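Local coordinates for protein glycerate dehydrogenase/glyoxylate reductase (Thermus thermophilus, PDB 2CUK) that probably reduces glyoxylate and hydroxypyruvate with NAD(P)H, as a member of the D-isomer specific 2-hydroxyacid dehydrogenase family, at residues Ala112-Val117 and Leu140-Leu145; Asp104-Leu109 and Val196-Thr201; Arg162-Ala165 and Arg169-Tyr172; Glu241-His246 and Pro270-Thr275. All coordinates share one frame; numbering follows the deposited sequence.

Contact 1. Residues Ala112-Val117 and Leu140-Leu145; sequences AVARRV and LDLQGL
The amide of Leu140 donates to the carbonyl of Ala114, the last residue of helix 99-114, with N to O at 2.9 Å. This is the tight part of the contact. Beside it the methyl CB of Ala114 meets the CD2 branch of Leu142 at 4.0 Å, an apolar touch next to the bond. The helix ends here in a Schellman motif, with Arg116 at positive phi, Val117 N bonded to Ala112 O and Arg116 N to Val113 O.

The looser side belongs to Arg115. With CG beside the backbone N (chi1 -61°), the bend at chi2 (-68°) lays CD 3.6 Å from Leu140 O, and a water bridges only weakly between Arg115 NH1 and that same oxygen. The guanidinium is gripped more firmly by the second subunit, through Ala101 O and Gly279 O of that chain, while Asp141 bonds to Thr285 of the same neighbour. The contact thus joins the C-terminal end of helix 99-114 to the loop leading into strand 146-150, with Ile224 of strand 224-227 packed against both Ala114 and Leu140.

Contact 2. Residues Asp104-Leu109 and Val196-Thr201; sequences DLTLAL and VVSLHT
Thr106 has more of its surface buried here than His200 or Ser198, and its two branches divide the work. The methyl CG2, anti to the backbone N, faces both partners: it lies 3.5 Å from Ser198 OG and 3.8 Å from His200 CE1. The hydroxyl OG1 sits at the edge of the imidazole, in the plane of the ring, 3.8 Å from His200 CE1. Thr106 and His200 approach from opposite directions, one from the helix and one from beyond the strand end.

Ser198 turns its OG toward the helix with chi1 at -170°. There it receives a weak bond from His200 NE2 at 2.7 Å, bent to an N-H...O angle of 116°. The Thr106 hydroxyl finds its polar partners elsewhere, at Thr102 O one helical turn back and at Thr228 OG1. Here helix 99-114 lies against strand 196-199 of the parallel sheet in the Rossmann-type NAD-binding domain, with Leu149 of strand 146-150 touching both Ser198 and His200.

The segments 104-109 and 196-201 meet by van der Waals contact between a methyl and polar groups, while the hydroxyls and the imidazole NE2 are engaged within their own segment or with other neighbours.

Contact 3. Residues Arg162-Ala165 and Arg169-Tyr172; sequences RALA and RVVY
The segment 162-165 of helix 154-165 and the start of strand 169-173 come nearest at Leu164 and Arg169, whose CA atoms are 6.4 Å apart, with three residues making the turn between the segments. The strand is extended at Val170, and this residue directs its side chain toward the helix.

One methyl does all the touching from the strand side. Val170 CG2 meets CD2 of Leu164 at 3.8 Å and the CB of Ala163 at 4.2 Å, so it rests against two successive helix residues. The Leu164 and Val170 side chains cross at about a right angle. With CG beside its backbone N (chi1 -68°) and an extended chi2 (177°), the leucine brings its CD2 branch to the valine. Tyr182 covers Leu164 and Val170, and Leu147 and Leu149 of strand 146-150 touch Ala163 and Val170 respectively. The contact is wholly apolar.

Helix and strand belong to the beta-alpha-beta unit of strand 146-150, helix 154-165 and strand 169-173. Such a unit opens the Rossmann-type NAD-binding domain; here a GxGxxG pattern runs from the end of strand 146-150 into the helix, consistent with a dinucleotide-binding loop.

Contact 4. Residues Glu241-His246 and Pro270-Thr275; sequences EALRGH and PNAVIT
Leu243 and Asn271 cross obliquely, the amide of one reaching past the isobutyl group of the other to its backbone. Asn271 ND2 donates to Leu243 O at 3.1 Å with an N-H...O angle of 159°. The approach is well formed from both sides: the donor lies in the carbonyl plane on a lone pair of the oxygen, and that oxygen is only 15° out of the amide plane of Asn271. The asparagine sends CG between its backbone N and carbonyl carbon (chi1 61°), and from there ND2 faces the carbonyl of Leu243. The same nitrogen also bonds to Phe248 O, so one NH2 group ties together two backbone carbonyls.

The leucine side chain lies beside this bond and splits its branches between the two strand-side partners. CD2 touches ND2 of the amide at 3.7 Å, whereas CD1 goes to the methyl CB of Ala272 at 4.1 Å. Polar and apolar contacts thus lie next to each other, with Leu266 and Leu269 also packed on Leu243. Replacing Asn271 by an alanine here would probably leave the carbonyls of Leu243 and Phe248 without this donor and open a gap beside the CD2 methyl of the leucine.

The contact fastens segment 241-246, which lies on helix 236-243, to the start of strand 272-274, one of the two outermost strands of the six-stranded parallel sheet within this chain. Backbone bonds from Asn271 and Val273 to Ala250 join that strand to its neighbour, 249-252.

In the fold
Contacts 1, 2 and 3 are buried and contact 4 only partly so; contact 2 is also the most central, about 10 Å from the centre of the chain to its own. Contacts 1 and 2 share helix 99-114, one at its end and one along its middle; contacts 2, 3 and 4 all reach the six-stranded sheet, with 3 and 4 on its two outermost strands and not touching. Contact 3 is purely apolar, contact 2 sets a methyl against polar groups, and contacts 1 and 4 each use a hydrogen bond to a backbone carbonyl, from a main-chain amide in contact 1 and a side-chain amide in contact 4. The Asp104-Arg162 salt bridge joins contacts 2 and 3, and Leu109 and Val113 pack on Val273.

Contact 1. Residues Ala112-Val117 and Leu140-Leu145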
loop_
_atom_site.group_PDB
_atom_site.type_symbol
_atom_site.label_atom_id
_atom_site.label_comp_id
_atom_site.label_asym_id
_atom_site.label_seq_id
_atom_site.Cartn_x
_atom_site.Cartn_y
_atom_site.Cartn_z
ATOM N N ALA A 112 0.461 -2.493 4.084
ATOM C CA ALA A 112 1.877 -2.700 4.358
ATOM C C ALA A 112 2.060 -3.689 5.508
ATOM O O ALA A 112 2.912 -4.568 5.448
ATOM C CB ALA A 112 2.541 -1.380 4.701
ATOM N N VAL A 113 1.257 -3.526 6.555
ATOM C CA VAL A 113 1.313 -4.385 7.733
ATOM C C VAL A 113 0.639 -5.733 7.491
ATOM O O VAL A 113 1.242 -6.784 7.703
ATOM C CB VAL A 113 0.627 -3.707 8.951
ATOM C CG1 VAL A 113 0.556 -4.676 10.132
ATOM C CG2 VAL A 113 1.392 -2.459 9.348
ATOM N N ALA A 114 -0.609 -5.694 7.034
ATOM C CA ALA A 114 -1.394 -6.900 6.811
ATOM C C ALA A 114 -0.676 -7.894 5.890
ATOM O O ALA A 114 -0.679 -9.100 6.103
ATOM C CB ALA A 114 -2.732 -6.492 6.196
ATOM N N ARG A 115 -0.071 -7.355 4.813
ATOM C CA ARG A 115 0.543 -8.254 3.835
ATOM C C ARG A 115 2.078 -8.183 3.851
ATOM O O ARG A 115 2.757 -8.630 2.936
ATOM C CB ARG A 115 0.020 -7.878 2.448
ATOM C CG ARG A 115 -1.497 -8.029 2.339
ATOM C CD ARG A 115 -1.935 -9.497 2.405
ATOM N NE ARG A 115 -1.031 -10.340 1.616
ATOM C CZ ARG A 115 -1.405 -10.636 0.357
ATOM N NH1 ARG A 115 -2.542 -10.167 -0.125
ATOM N NH2 ARG A 115 -0.616 -11.401 -0.403
ATOM N N ARG A 116 2.615 -7.582 4.931
ATOM C CA ARG A 116 4.063 -7.601 5.144
ATOM C C ARG A 116 4.840 -7.134 3.914
ATOM O O ARG A 116 5.829 -7.728 3.507
ATOM C CB ARG A 116 4.468 -9.029 5.500
ATOM C CG ARG A 116 3.639 -9.595 6.653
ATOM C CD ARG A 116 3.880 -11.094 6.850
ATOM N NE ARG A 116 5.199 -11.319 7.444
ATOM C CZ ARG A 116 5.512 -12.579 7.789
ATOM N NH1 ARG A 116 4.647 -13.557 7.589
ATOM N NH2 ARG A 116 6.716 -12.840 8.305
ATOM N N VAL A 117 4.414 -6.016 3.335
ATOM C CA VAL A 117 5.080 -5.452 2.172
ATOM C C VAL A 117 6.468 -4.878 2.488
ATOM O O VAL A 117 7.435 -5.166 1.785
ATOM C CB VAL A 117 4.196 -4.366 1.526
ATOM C CG1 VAL A 117 4.920 -3.727 0.349
ATOM C CG2 VAL A 117 2.883 -4.991 1.061
ATOM N N LEU A 140 -2.421 -11.379 6.294
ATOM C CA LEU A 140 -3.846 -11.477 6.577
ATOM C C LEU A 140 -4.703 -11.091 5.384
ATOM O O LEU A 140 -4.543 -10.002 4.831
ATOM C CB LEU A 140 -4.226 -10.552 7.736
ATOM C CG LEU A 140 -3.561 -10.723 9.097
ATOM C CD1 LEU A 140 -4.145 -9.690 10.054
ATOM C CD2 LEU A 140 -3.789 -12.130 9.620
ATOM N N ASP A 141 -5.605 -11.983 4.983
ATOM C CA ASP A 141 -6.530 -11.682 3.898
ATOM C C ASP A 141 -7.504 -10.699 4.545
ATOM O O ASP A 141 -7.974 -10.937 5.657
ATOM C CB ASP A 141 -7.277 -12.943 3.459
ATOM C CG ASP A 141 -6.412 -13.881 2.643
ATOM O OD1 ASP A 141 -6.084 -13.535 1.490
ATOM O OD2 ASP A 141 -6.053 -14.960 3.151
ATOM N N LEU A 142 -7.810 -9.602 3.860
ATOM C CA LEU A 142 -8.701 -8.585 4.411
ATOM C C LEU A 142 -10.192 -8.855 4.256
ATOM O O LEU A 142 -11.003 -8.328 5.012
ATOM C CB LEU A 142 -8.376 -7.225 3.786
ATOM C CG LEU A 142 -6.954 -6.707 4.016
ATOM C CD1 LEU A 142 -6.777 -5.364 3.305
ATOM C CD2 LEU A 142 -6.698 -6.565 5.505
ATOM N N GLN A 143 -10.552 -9.672 3.275
ATOM C CA GLN A 143 -11.951 -9.981 3.009
ATOM C C GLN A 143 -12.709 -10.525 4.220
ATOM O O GLN A 143 -12.329 -11.539 4.805
ATOM C CB GLN A 143 -12.042 -10.961 1.839
ATOM C CG GLN A 143 -11.536 -10.381 0.510
ATOM C CD GLN A 143 -10.100 -9.870 0.586
ATOM O OE1 GLN A 143 -9.176 -10.621 0.900
ATOM N NE2 GLN A 143 -9.910 -8.586 0.292
ATOM N N GLY A 144 -13.779 -9.833 4.594
ATOM C CA GLY A 144 -14.582 -10.260 5.723
ATOM C C GLY A 144 -14.137 -9.710 7.065
ATOM O O GLY A 144 -14.885 -9.790 8.037
ATOM N N LEU A 145 -12.925 -9.162 7.136
ATOM C CA LEU A 145 -12.436 -8.606 8.392
ATOM C C LEU A 145 -13.130 -7.291 8.706
ATOM O O LEU A 145 -13.627 -6.603 7.810
ATOM C CB LEU A 145 -10.920 -8.387 8.343
ATOM C CG LEU A 145 -10.035 -9.617 8.576
ATOM C CD1 LEU A 145 -10.311 -10.672 7.519
ATOM C CD2 LEU A 145 -8.577 -9.198 8.542
HETATM O O HOH W 1 -5.254 -9.864 1.498
#

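Contact 2. Residues Asp104-Leu109 and Val196-Thr201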
loop_
_atom_site.group_PDB
_atom_site.type_symbol
_atom_site.label_atom_id
_atom_site.label_comp_id
_atom_site.label_asym_id
_atom_site.label_seq_id
_atom_site.Cartn_x
_atom_site.Cartn_y
_atom_site.Cartn_z
ATOM N N ASP A 104 -5.374 7.734 1.795
ATOM C CA ASP A 104 -4.627 6.838 0.925
ATOM C C ASP A 104 -3.499 6.146 1.690
ATOM O O ASP A 104 -3.269 4.950 1.578
ATOM C CB ASP A 104 -4.038 7.660 -0.220
ATOM C CG ASP A 104 -5.109 7.905 -1.274
ATOM O OD1 ASP A 104 -6.167 7.283 -1.175
ATOM O OD2 ASP A 104 -4.878 8.713 -2.171
ATOM N N LEU A 105 -2.758 6.963 2.464
ATOM C CA LEU A 105 -1.626 6.418 3.198
ATOM C C LEU A 105 -2.075 5.548 4.369
ATOM O O LEU A 105 -1.393 4.620 4.789
ATOM C CB LEU A 105 -0.771 7.575 3.707
ATOM C CG LEU A 105 0.482 7.083 4.436
ATOM C CD1 LEU A 105 1.735 7.136 3.556
ATOM C CD2 LEU A 105 0.801 7.906 5.686
ATOM N N THR A 106 -3.243 5.906 4.939
ATOM C CA THR A 106 -3.805 5.032 5.959
ATOM C C THR A 106 -3.975 3.627 5.392
ATOM O O THR A 106 -3.563 2.638 5.984
ATOM C CB THR A 106 -5.159 5.587 6.417
ATOM O OG1 THR A 106 -4.969 6.894 6.967
ATOM C CG2 THR A 106 -5.757 4.677 7.497
ATOM N N LEU A 107 -4.577 3.559 4.212
ATOM C CA LEU A 107 -4.767 2.282 3.541
ATOM C C LEU A 107 -3.430 1.644 3.179
ATOM O O LEU A 107 -3.268 0.436 3.293
ATOM C CB LEU A 107 -5.615 2.459 2.276
ATOM C CG LEU A 107 -7.109 2.166 2.442
ATOM C CD1 LEU A 107 -7.291 0.688 2.731
ATOM C CD2 LEU A 107 -7.699 3.009 3.568
ATOM N N ALA A 108 -2.470 2.459 2.751
ATOM C CA ALA A 108 -1.156 1.944 2.379
ATOM C C ALA A 108 -0.505 1.249 3.580
ATOM O O ALA A 108 0.144 0.215 3.429
ATOM C CB ALA A 108 -0.272 3.081 1.883
ATOM N N LEU A 109 -0.683 1.825 4.768
ATOM C CA LEU A 109 -0.119 1.264 5.994
ATOM C C LEU A 109 -0.841 -0.020 6.398
ATOM O O LEU A 109 -0.216 -0.974 6.866
ATOM C CB LEU A 109 -0.192 2.290 7.136
ATOM C CG LEU A 109 0.802 3.458 7.075
ATOM C CD1 LEU A 109 0.512 4.458 8.197
ATOM C CD2 LEU A 109 2.226 2.922 7.190
ATOM N N VAL A 196 -9.044 -4.598 12.694
ATOM C CA VAL A 196 -8.134 -3.489 12.440
ATOM C C VAL A 196 -8.733 -2.242 13.083
ATOM O O VAL A 196 -9.894 -1.922 12.848
ATOM C CB VAL A 196 -7.972 -3.201 10.926
ATOM C CG1 VAL A 196 -7.036 -2.011 10.726
ATOM C CG2 VAL A 196 -7.435 -4.433 10.206
ATOM N N VAL A 197 -7.954 -1.556 13.908
ATOM C CA VAL A 197 -8.423 -0.328 14.541
ATOM C C VAL A 197 -7.628 0.833 13.956
ATOM O O VAL A 197 -6.402 0.825 13.992
ATOM C CB VAL A 197 -8.200 -0.341 16.071
ATOM C CG1 VAL A 197 -8.632 0.999 16.665
ATOM C CG2 VAL A 197 -8.981 -1.489 16.709
ATOM N N SER A 198 -8.324 1.827 13.413
ATOM C CA SER A 198 -7.651 2.983 12.831
ATOM C C SER A 198 -8.113 4.248 13.548
ATOM O O SER A 198 -9.315 4.469 13.734
ATOM C CB SER A 198 -7.955 3.081 11.330
ATOM O OG SER A 198 -7.130 4.054 10.708
ATOM N N LEU A 199 -7.153 5.072 13.959
ATOM C CA LEU A 199 -7.459 6.299 14.684
ATOM C C LEU A 199 -7.585 7.512 13.770
ATOM O O LEU A 199 -6.733 7.755 12.909
ATOM C CB LEU A 199 -6.387 6.549 15.749
ATOM C CG LEU A 199 -6.127 5.338 16.646
ATOM C CD1 LEU A 199 -5.052 5.679 17.667
ATOM C CD2 LEU A 199 -7.426 4.911 17.340
ATOM N N HIS A 200 -8.663 8.267 13.962
ATOM C CA HIS A 200 -8.934 9.455 13.156
ATOM C C HIS A 200 -9.696 10.476 13.982
ATOM O O HIS A 200 -10.669 11.063 13.511
ATOM C CB HIS A 200 -9.770 9.078 11.930
ATOM C CG HIS A 200 -9.127 8.046 11.059
ATOM N ND1 HIS A 200 -8.024 8.315 10.280
ATOM C CD2 HIS A 200 -9.405 6.733 10.880
ATOM C CE1 HIS A 200 -7.648 7.211 9.658
ATOM N NE2 HIS A 200 -8.470 6.237 10.005
ATOM N N THR A 201 -9.260 10.677 15.219
ATOM C CA THR A 201 -9.910 11.628 16.107
ATOM C C THR A 201 -8.897 12.667 16.570
ATOM O O THR A 201 -7.723 12.357 16.782
ATOM C CB THR A 201 -10.517 10.914 17.340
ATOM O OG1 THR A 201 -11.292 11.845 18.105
ATOM C CG2 THR A 201 -9.416 10.337 18.224
#

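Contact 3. Residues Arg162-Ala165 and Arg169-Tyr172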
loop_
_atom_site.group_PDB
_atom_site.type_symbol
_atom_site.label_atom_id
_atom_site.label_comp_id
_atom_site.label_asym_id
_atom_site.label_seq_id
_atom_site.Cartn_x
_atom_site.Cartn_y
_atom_site.Cartn_z
ATOM N N ARG A 162 -12.716 3.254 1.105
ATOM C CA ARG A 162 -11.671 2.435 0.512
ATOM C C ARG A 162 -11.740 1.019 1.069
ATOM O O ARG A 162 -11.670 0.042 0.325
ATOM C CB ARG A 162 -10.302 3.049 0.806
ATOM C CG ARG A 162 -10.013 4.305 -0.001
ATOM C CD ARG A 162 -9.006 5.193 0.721
ATOM N NE ARG A 162 -8.577 6.315 -0.102
ATOM C CZ ARG A 162 -9.332 7.365 -0.410
ATOM N NH1 ARG A 162 -10.580 7.459 0.039
ATOM N NH2 ARG A 162 -8.835 8.317 -1.188
ATOM N N ALA A 163 -11.886 0.920 2.383
ATOM C CA ALA A 163 -11.953 -0.366 3.055
ATOM C C ALA A 163 -13.045 -1.264 2.483
ATOM O O ALA A 163 -12.831 -2.460 2.293
ATOM C CB ALA A 163 -12.177 -0.156 4.550
ATOM N N LEU A 164 -14.211 -0.687 2.203
ATOM C CA LEU A 164 -15.318 -1.466 1.662
ATOM C C LEU A 164 -14.956 -2.157 0.357
ATOM O O LEU A 164 -15.409 -3.267 0.100
ATOM C CB LEU A 164 -16.550 -0.580 1.440
ATOM C CG LEU A 164 -17.248 -0.016 2.677
ATOM C CD1 LEU A 164 -18.393 0.890 2.234
ATOM C CD2 LEU A 164 -17.767 -1.152 3.548
ATOM N N ALA A 165 -14.131 -1.502 -0.457
ATOM C CA ALA A 165 -13.722 -2.059 -1.739
ATOM C C ALA A 165 -12.810 -3.275 -1.603
ATOM O O ALA A 165 -12.683 -4.065 -2.538
ATOM C CB ALA A 165 -13.043 -0.985 -2.581
ATOM N N ARG A 169 -15.519 -5.127 6.470
ATOM C CA ARG A 169 -16.716 -4.631 7.068
ATOM C C ARG A 169 -16.322 -3.452 7.905
ATOM O O ARG A 169 -15.211 -3.365 8.410
ATOM C CB ARG A 169 -17.303 -5.729 7.955
ATOM C CG ARG A 169 -18.256 -6.648 7.191
ATOM C CD ARG A 169 -18.058 -8.123 7.561
ATOM N NE ARG A 169 -18.971 -8.512 8.641
ATOM C CZ ARG A 169 -19.684 -9.642 8.472
ATOM N NH1 ARG A 169 -19.549 -10.353 7.367
ATOM N NH2 ARG A 169 -20.504 -10.058 9.442
ATOM N N VAL A 170 -17.203 -2.464 8.009
ATOM C CA VAL A 170 -16.857 -1.245 8.726
ATOM C C VAL A 170 -17.764 -0.904 9.904
ATOM O O VAL A 170 -18.986 -1.005 9.814
ATOM C CB VAL A 170 -16.843 -0.037 7.768
ATOM C CG1 VAL A 170 -16.547 1.243 8.547
ATOM C CG2 VAL A 170 -15.803 -0.252 6.676
ATOM N N VAL A 171 -17.143 -0.501 11.007
ATOM C CA VAL A 171 -17.858 -0.090 12.211
ATOM C C VAL A 171 -17.108 1.131 12.717
ATOM O O VAL A 171 -15.976 1.382 12.291
ATOM C CB VAL A 171 -17.857 -1.194 13.304
ATOM C CG1 VAL A 171 -18.502 -2.458 12.766
ATOM C CG2 VAL A 171 -16.436 -1.471 13.767
ATOM N N TYR A 172 -17.715 1.901 13.611
ATOM C CA TYR A 172 -17.024 3.083 14.104
ATOM C C TYR A 172 -17.511 3.604 15.440
ATOM O O TYR A 172 -18.607 3.284 15.899
ATOM C CB TYR A 172 -17.118 4.211 13.067
ATOM C CG TYR A 172 -18.460 4.918 13.021
ATOM C CD1 TYR A 172 -18.645 6.152 13.653
ATOM C CD2 TYR A 172 -19.543 4.353 12.353
ATOM C CE1 TYR A 172 -19.880 6.807 13.615
ATOM C CE2 TYR A 172 -20.781 4.994 12.312
ATOM C CZ TYR A 172 -20.944 6.219 12.942
ATOM O OH TYR A 172 -22.170 6.853 12.892
#

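Contact 4. Residues Glu241-His246 and Pro270-Thr275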
loop_
_atom_site.group_PDB
_atom_site.type_symbol
_atom_site.label_atom_id
_atom_site.label_comp_id
_atom_site.label_asym_id
_atom_site.label_seq_id
_atom_site.Cartn_x
_atom_site.Cartn_y
_atom_site.Cartn_z
ATOM N N GLU A 241 5.003 -3.107 23.950
ATOM C CA GLU A 241 4.657 -4.281 24.744
ATOM C C GLU A 241 3.666 -5.190 24.012
ATOM O O GLU A 241 3.873 -6.399 23.921
ATOM C CB GLU A 241 4.051 -3.844 26.078
ATOM C CG GLU A 241 5.015 -3.090 26.988
ATOM C CD GLU A 241 4.336 -2.529 28.233
ATOM O OE1 GLU A 241 3.262 -3.041 28.615
ATOM O OE2 GLU A 241 4.881 -1.584 28.840
ATOM N N ALA A 242 2.601 -4.587 23.489
ATOM C CA ALA A 242 1.541 -5.302 22.784
ATOM C C ALA A 242 1.972 -5.915 21.463
ATOM O O ALA A 242 1.363 -6.881 20.992
ATOM C CB ALA A 242 0.348 -4.359 22.547
ATOM N N LEU A 243 3.016 -5.359 20.861
ATOM C CA LEU A 243 3.498 -5.857 19.579
ATOM C C LEU A 243 4.378 -7.091 19.685
ATOM O O LEU A 243 4.613 -7.772 18.690
ATOM C CB LEU A 243 4.265 -4.757 18.838
ATOM C CG LEU A 243 3.408 -3.658 18.200
ATOM C CD1 LEU A 243 4.299 -2.556 17.686
ATOM C CD2 LEU A 243 2.586 -4.245 17.066
ATOM N N ARG A 244 4.858 -7.396 20.885
ATOM C CA ARG A 244 5.724 -8.556 21.031
ATOM C C ARG A 244 5.018 -9.881 20.776
ATOM O O ARG A 244 5.647 -10.834 20.324
ATOM C CB ARG A 244 6.404 -8.548 22.404
ATOM C CG ARG A 244 7.377 -7.383 22.555
ATOM C CD ARG A 244 8.307 -7.538 23.744
ATOM N NE ARG A 244 9.105 -6.329 23.965
ATOM C CZ ARG A 244 10.057 -5.889 23.147
ATOM N NH1 ARG A 244 10.349 -6.556 22.038
ATOM N NH2 ARG A 244 10.716 -4.775 23.438
ATOM N N GLY A 245 3.711 -9.940 21.030
ATOM C CA GLY A 245 2.988 -11.180 20.797
ATOM C C GLY A 245 1.469 -11.085 20.726
ATOM O O GLY A 245 0.813 -11.979 20.188
ATOM N N HIS A 246 0.901 -10.011 21.261
ATOM C CA HIS A 246 -0.548 -9.842 21.251
ATOM C C HIS A 246 -1.084 -9.342 19.905
ATOM O O HIS A 246 -1.895 -10.014 19.265
ATOM C CB HIS A 246 -0.970 -8.883 22.368
ATOM C CG HIS A 246 -2.451 -8.706 22.478
ATOM N ND1 HIS A 246 -3.307 -9.754 22.740
ATOM C CD2 HIS A 246 -3.231 -7.607 22.340
ATOM C CE1 HIS A 246 -4.551 -9.308 22.759
ATOM N NE2 HIS A 246 -4.532 -8.009 22.519
ATOM N N PRO A 270 9.696 -6.070 13.304
ATOM C CA PRO A 270 9.299 -6.264 11.911
ATOM C C PRO A 270 7.804 -6.112 11.638
ATOM O O PRO A 270 7.412 -5.853 10.502
ATOM C CB PRO A 270 9.826 -7.666 11.590
ATOM C CG PRO A 270 9.848 -8.346 12.927
ATOM C CD PRO A 270 10.375 -7.266 13.830
ATOM N N ASN A 271 6.971 -6.261 12.669
ATOM C CA ASN A 271 5.527 -6.120 12.482
ATOM C C ASN A 271 5.046 -4.688 12.727
ATOM O O ASN A 271 3.848 -4.432 12.850
ATOM C CB ASN A 271 4.759 -7.125 13.363
ATOM C CG ASN A 271 5.015 -6.937 14.849
ATOM O OD1 ASN A 271 6.088 -6.496 15.264
ATOM N ND2 ASN A 271 4.028 -7.298 15.663
ATOM N N ALA A 272 5.992 -3.756 12.790
ATOM C CA ALA A 272 5.669 -2.344 12.969
ATOM C C ALA A 272 6.181 -1.584 11.745
ATOM O O ALA A 272 7.333 -1.743 11.351
ATOM C CB ALA A 272 6.328 -1.792 14.237
ATOM N N VAL A 273 5.316 -0.781 11.137
ATOM C CA VAL A 273 5.699 0.012 9.979
ATOM C C VAL A 273 5.529 1.473 10.370
ATOM O O VAL A 273 4.416 1.944 10.604
ATOM C CB VAL A 273 4.825 -0.329 8.736
ATOM C CG1 VAL A 273 5.119 0.650 7.594
ATOM C CG2 VAL A 273 5.121 -1.754 8.276
ATOM N N ILE A 274 6.649 2.183 10.474
ATOM C CA ILE A 274 6.625 3.590 10.856
ATOM C C ILE A 274 7.035 4.498 9.696
ATOM O O ILE A 274 8.127 4.363 9.142
ATOM C CB ILE A 274 7.582 3.870 12.059
ATOM C CG1 ILE A 274 7.050 3.217 13.341
ATOM C CG2 ILE A 274 7.700 5.358 12.301
ATOM C CD1 ILE A 274 6.627 1.756 13.176
ATOM N N THR A 275 6.150 5.416 9.320
ATOM C CA THR A 275 6.471 6.358 8.257
ATOM C C THR A 275 6.623 7.715 8.938
ATOM O O THR A 275 5.956 7.997 9.930
ATOM C CB THR A 275 5.388 6.381 7.149
ATOM O OG1 THR A 275 4.089 6.511 7.730
ATOM C CG2 THR A 275 5.451 5.098 6.331
#